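Local coordinates for protein type I modular polyketide synthase (Streptomyces albus subsp. albus, PDB 6IYT) that probably selects an ethylmalonyl-CoA extender unit and transfers its acyl group to the carrier protein, as the acyltransferase of a salinomycin synthase module, at residues A[42-46]-A[74-78]; A[198-202]-A[434-438]. All coordinates share one frame; numbering follows the deposited sequence.

Overall arrangement
Both contacts are buried packing on the same side of the chain's centre, with contact 1 about 26 Å and contact 2 about 12 Å from it. Their centres lie 16 Å apart and their nearest atoms about 7 Å, so they do not touch; helix 428-439 bridges the gap. It lends residues 434-438 to contact 2, while its P428, R429 and L432 meet L42, just ahead of strand 43-49, and its W439 meets I46 of that strand. W447 is a second shared neighbour, reaching P44 and F435. Contact 2 is closer in sequence to the probable nucleophile S213 of the GxSxG pattern, because helix 181-200 leads into strand 208-211 just before it.

Contact 1. Residues A[42-46]-A[74-78]; sequences LVPWI and ATDLG
W45 and G78 form the tight part of this contact: W45 CD1 lies 3.4 Å from G78 CA, and P44 O approaches the same CA to 3.6 Å. With no side chain at G78, helix and strand come within 7.7 Å axis to axis, at 41°. The indole N-H then reaches the start of the helix, W45 NE1 donating to A74 O over 3.1 Å. At 169° this bond is nearly straight and runs almost in the ring plane; G78 N reaches the same oxygen from the opposite face of the carbonyl, so two donors grip it. Further round the indole, CZ2 meets L77 CD1 at 3.5 Å. Helix 74-84 thus packs on one face of the antiparallel sheet 43-49, 90-96, 111-114, probably the linker domain that joins ketosynthase to acyltransferase in such synthases. Packing is looser at V43, whose CG2 touches CG2 of the partly exposed T75 at 4.0 Å. V43 CG1, anti to its own N (chi1 -175°), lies against the A74 carbonyl. A water links the two backbones beside G78, donating to G78 O (2.7 Å) and to P44 O and accepting from I46 N.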
loop_
_atom_site.group_PDB
_atom_site.type_symbol
_atom_site.label_atom_id
_atom_site.label_comp_id
_atom_site.label_asym_id
_atom_site.label_seq_id
_atom_site.Cartn_x
_atom_site.Cartn_y
_atom_site.Cartn_z
ATOM N N LEU A 42 16.518 8.253 -12.469
ATOM C CA LEU A 42 17.052 7.075 -13.042
ATOM C C LEU A 42 16.046 6.422 -13.985
ATOM O O LEU A 42 14.848 6.732 -13.964
ATOM C CB LEU A 42 17.550 6.099 -11.948
ATOM C CG LEU A 42 16.567 5.256 -11.180
ATOM C CD1 LEU A 42 17.304 4.320 -10.241
ATOM C CD2 LEU A 42 15.612 6.129 -10.410
ATOM N N VAL A 43 16.570 5.527 -14.815
ATOM C CA VAL A 43 15.883 4.965 -15.979
ATOM C C VAL A 43 15.795 3.441 -15.723
ATOM O O VAL A 43 16.777 2.874 -15.284
ATOM C CB VAL A 43 16.825 5.136 -17.220
ATOM C CG1 VAL A 43 16.153 4.685 -18.480
ATOM C CG2 VAL A 43 17.328 6.580 -17.311
ATOM N N PRO A 44 14.702 2.778 -16.179
ATOM C CA PRO A 44 14.695 1.314 -16.269
ATOM C C PRO A 44 15.033 0.810 -17.655
ATOM O O PRO A 44 14.561 1.339 -18.639
ATOM C CB PRO A 44 13.248 0.965 -15.935
ATOM C CG PRO A 44 12.467 2.067 -16.568
ATOM C CD PRO A 44 13.347 3.323 -16.399
ATOM N N TRP A 45 15.853 -0.239 -17.718
ATOM C CA TRP A 45 16.047 -1.007 -18.922
ATOM C C TRP A 45 15.402 -2.383 -18.700
ATOM O O TRP A 45 15.869 -3.156 -17.840
ATOM C CB TRP A 45 17.540 -1.218 -19.178
ATOM C CG TRP A 45 18.245 -0.084 -19.785
ATOM C CD1 TRP A 45 17.739 1.174 -20.050
ATOM C CD2 TRP A 45 19.584 -0.096 -20.291
ATOM N NE1 TRP A 45 18.718 1.958 -20.611
ATOM C CE2 TRP A 45 19.855 1.200 -20.779
ATOM C CE3 TRP A 45 20.597 -1.082 -20.361
ATOM C CZ2 TRP A 45 21.098 1.543 -21.330
ATOM C CZ3 TRP A 45 21.799 -0.754 -20.917
ATOM C CH2 TRP A 45 22.049 0.551 -21.402
ATOM N N ILE A 46 14.310 -2.664 -19.408
ATOM C CA ILE A 46 13.594 -3.907 -19.201
ATOM C C ILE A 46 14.021 -4.910 -20.266
ATOM O O ILE A 46 14.407 -4.516 -21.339
ATOM C CB ILE A 46 12.066 -3.745 -19.182
ATOM C CG1 ILE A 46 11.526 -3.448 -20.559
ATOM C CG2 ILE A 46 11.663 -2.641 -18.208
ATOM C CD1 ILE A 46 10.031 -3.423 -20.600
ATOM N N ALA A 74 21.073 6.704 -22.559
ATOM C CA ALA A 74 20.475 5.822 -21.583
ATOM C C ALA A 74 18.969 5.836 -21.707
ATOM O O ALA A 74 18.325 4.777 -21.746
ATOM C CB ALA A 74 20.895 6.228 -20.178
ATOM N N THR A 75 18.373 7.015 -21.773
ATOM C CA THR A 75 16.957 7.073 -21.748
ATOM C C THR A 75 16.339 6.646 -23.093
ATOM O O THR A 75 15.302 5.955 -23.117
ATOM C CB THR A 75 16.437 8.439 -21.222
ATOM O OG1 THR A 75 16.027 9.256 -22.307
ATOM C CG2 THR A 75 17.542 9.152 -20.400
ATOM N N ASP A 76 17.042 6.898 -24.204
ATOM C CA ASP A 76 16.581 6.383 -25.508
ATOM C C ASP A 76 16.540 4.832 -25.499
ATOM O O ASP A 76 15.639 4.219 -26.089
ATOM C CB ASP A 76 17.505 6.847 -26.652
ATOM C CG ASP A 76 17.456 8.372 -26.900
ATOM O OD1 ASP A 76 16.448 9.023 -26.522
ATOM O OD2 ASP A 76 18.339 8.855 -27.654
ATOM N N LEU A 77 17.582 4.216 -24.978
ATOM C CA LEU A 77 17.627 2.720 -24.912
ATOM C C LEU A 77 16.516 2.167 -24.031
ATOM O O LEU A 77 15.828 1.224 -24.402
ATOM C CB LEU A 77 18.978 2.239 -24.425
ATOM C CG LEU A 77 20.114 2.435 -25.422
ATOM C CD1 LEU A 77 21.472 2.357 -24.730
ATOM C CD2 LEU A 77 20.000 1.384 -26.500
ATOM N N GLY A 78 16.281 2.810 -22.905
ATOM C CA GLY A 78 15.203 2.369 -22.009
ATOM C C GLY A 78 13.848 2.482 -22.697
ATOM O O GLY A 78 13.032 1.564 -22.654
HETATM O O HOH W 1 13.100 -0.128 -20.516
#

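Contact 2. Residues A[198-202]-A[434-438]; sequences VWQSV and SFAEA
F435 is the main bump of this contact, its ring pushed from helix 428-439 into a hollow made by V198, W199 and V202. V202 comes from the opposite direction and lays CG2 over one face of the ring, 3.9 Å from the F435 centroid and 22° off the normal, a CH-pi contact. Its other branch, CG1, reaches the rim at F435 CE2, 3.6 Å away, so both methyls seat the ring. At the far end the V198 carbonyl lines the hollow, with V198 O 3.8 Å from F435 CZ near the ring plane. That oxygen accepts from both S201 N and S201 OG, the latter at 2.8 Å.

A second bump runs the other way. W199 slides past F435 antiparallel to it, and its six-membered ring sits obliquely to the phenyl, planes at 58° and centroids 5.2 Å apart. Phenyl CE1 overlies one indole face near the rim, and W199 CZ3 packs on F435 CD1 at 3.6 Å. The tip of the indole fits the notch between S434 and A438, one helical turn apart: S434 O lies at the indole's edge, near its plane, 3.7 Å from W199 CH2, while CZ3 touches A438 CB more loosely. F435 CG points anti to the carbonyl carbon (chi1 -74°), sending the ring toward helix 181-200.

Buried polar ends are satisfied by T420: W199 NE1 bonds to its OG1, S434 OG to its O. Both segments belong to the acyltransferase domain, and strand 416-418, an outermost strand of its parallel sheet (208-211, 120-125, 388-393, 416-418), closes the side of W199 and A438 through Q418 and L416. L36 and W447 cover F435, and V202 pairs by backbone with D446, placing the contact at the C-terminal part of helix 181-200, against helix 428-439.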
loop_
_atom_site.group_PDB
_atom_site.type_symbol
_atom_site.label_atom_id
_atom_site.label_comp_id
_atom_site.label_asym_id
_atom_site.label_seq_id
_atom_site.Cartn_x
_atom_site.Cartn_y
_atom_site.Cartn_z
ATOM N N VAL A 198 -0.220 6.575 -8.900
ATOM C CA VAL A 198 1.072 6.247 -9.472
ATOM C C VAL A 198 0.958 4.925 -10.245
ATOM O O VAL A 198 1.407 4.813 -11.363
ATOM C CB VAL A 198 2.157 6.136 -8.374
ATOM C CG1 VAL A 198 3.444 5.556 -8.920
ATOM C CG2 VAL A 198 2.391 7.496 -7.734
ATOM N N TRP A 199 0.335 3.932 -9.633
ATOM C CA TRP A 199 0.077 2.649 -10.341
ATOM C C TRP A 199 -0.826 2.875 -11.557
ATOM O O TRP A 199 -0.619 2.283 -12.609
ATOM C CB TRP A 199 -0.559 1.618 -9.385
ATOM C CG TRP A 199 0.425 1.058 -8.362
ATOM C CD1 TRP A 199 0.480 1.353 -7.036
ATOM C CD2 TRP A 199 1.413 0.038 -8.577
ATOM N NE1 TRP A 199 1.488 0.674 -6.447
ATOM C CE2 TRP A 199 2.063 -0.165 -7.357
ATOM C CE3 TRP A 199 1.852 -0.662 -9.697
ATOM C CZ2 TRP A 199 3.106 -1.098 -7.201
ATOM C CZ3 TRP A 199 2.878 -1.618 -9.534
ATOM C CH2 TRP A 199 3.491 -1.803 -8.306
ATOM N N GLN A 200 -1.869 3.648 -11.377
ATOM C CA GLN A 200 -2.790 3.937 -12.446
ATOM C C GLN A 200 -2.083 4.490 -13.693
ATOM O O GLN A 200 -2.440 4.140 -14.820
ATOM C CB GLN A 200 -3.812 4.939 -11.947
ATOM C CG GLN A 200 -4.835 5.360 -12.975
ATOM C CD GLN A 200 -5.861 6.314 -12.375
ATOM O OE1 GLN A 200 -5.629 6.917 -11.316
ATOM N NE2 GLN A 200 -7.008 6.413 -13.012
ATOM N N SER A 201 -0.997 5.234 -13.490
ATOM C CA SER A 201 -0.287 5.885 -14.588
ATOM C C SER A 201 0.480 4.901 -15.491
ATOM O O SER A 201 0.788 5.227 -16.672
ATOM C CB SER A 201 0.681 6.975 -14.047
ATOM O OG SER A 201 1.918 6.401 -13.646
ATOM N N VAL A 202 0.696 3.683 -15.004
ATOM C CA VAL A 202 1.277 2.611 -15.839
ATOM C C VAL A 202 0.276 1.514 -16.104
ATOM O O VAL A 202 0.636 0.374 -16.452
ATOM C CB VAL A 202 2.568 2.055 -15.235
ATOM C CG1 VAL A 202 3.653 3.108 -15.293
ATOM C CG2 VAL A 202 2.347 1.574 -13.806
ATOM N N SER A 434 9.269 -1.314 -7.389
ATOM C CA SER A 434 7.993 -1.943 -7.196
ATOM C C SER A 434 7.324 -2.294 -8.517
ATOM O O SER A 434 6.767 -3.405 -8.682
ATOM C CB SER A 434 7.093 -1.053 -6.334
ATOM O OG SER A 434 7.642 -0.959 -5.027
ATOM N N PHE A 435 7.412 -1.393 -9.493
ATOM C CA PHE A 435 6.916 -1.688 -10.829
ATOM C C PHE A 435 7.623 -2.969 -11.384
ATOM O O PHE A 435 6.989 -3.816 -11.993
ATOM C CB PHE A 435 7.196 -0.547 -11.795
ATOM C CG PHE A 435 6.335 0.680 -11.635
ATOM C CD1 PHE A 435 5.280 0.753 -10.729
ATOM C CD2 PHE A 435 6.569 1.776 -12.474
ATOM C CE1 PHE A 435 4.471 1.886 -10.688
ATOM C CE2 PHE A 435 5.821 2.923 -12.380
ATOM C CZ PHE A 435 4.765 2.984 -11.481
ATOM N N ALA A 436 8.947 -3.013 -11.255
ATOM C CA ALA A 436 9.739 -4.156 -11.762
ATOM C C ALA A 436 9.398 -5.455 -11.043
ATOM O O ALA A 436 9.307 -6.513 -11.668
ATOM C CB ALA A 436 11.220 -3.857 -11.646
ATOM N N GLU A 437 9.214 -5.371 -9.729
ATOM C CA GLU A 437 8.811 -6.520 -8.949
ATOM C C GLU A 437 7.452 -7.087 -9.400
ATOM O O GLU A 437 7.274 -8.306 -9.457
ATOM C CB GLU A 437 8.803 -6.168 -7.461
ATOM C CG GLU A 437 10.216 -6.067 -6.884
ATOM C CD GLU A 437 10.258 -5.470 -5.476
ATOM O OE1 GLU A 437 9.228 -4.918 -5.004
ATOM O OE2 GLU A 437 11.320 -5.580 -4.849
ATOM N N ALA A 438 6.524 -6.211 -9.749
ATOM C CA ALA A 438 5.222 -6.642 -10.299
ATOM C C ALA A 438 5.373 -7.209 -11.724
ATOM O O ALA A 438 4.879 -8.291 -12.032
ATOM C CB ALA A 438 4.251 -5.489 -10.298
#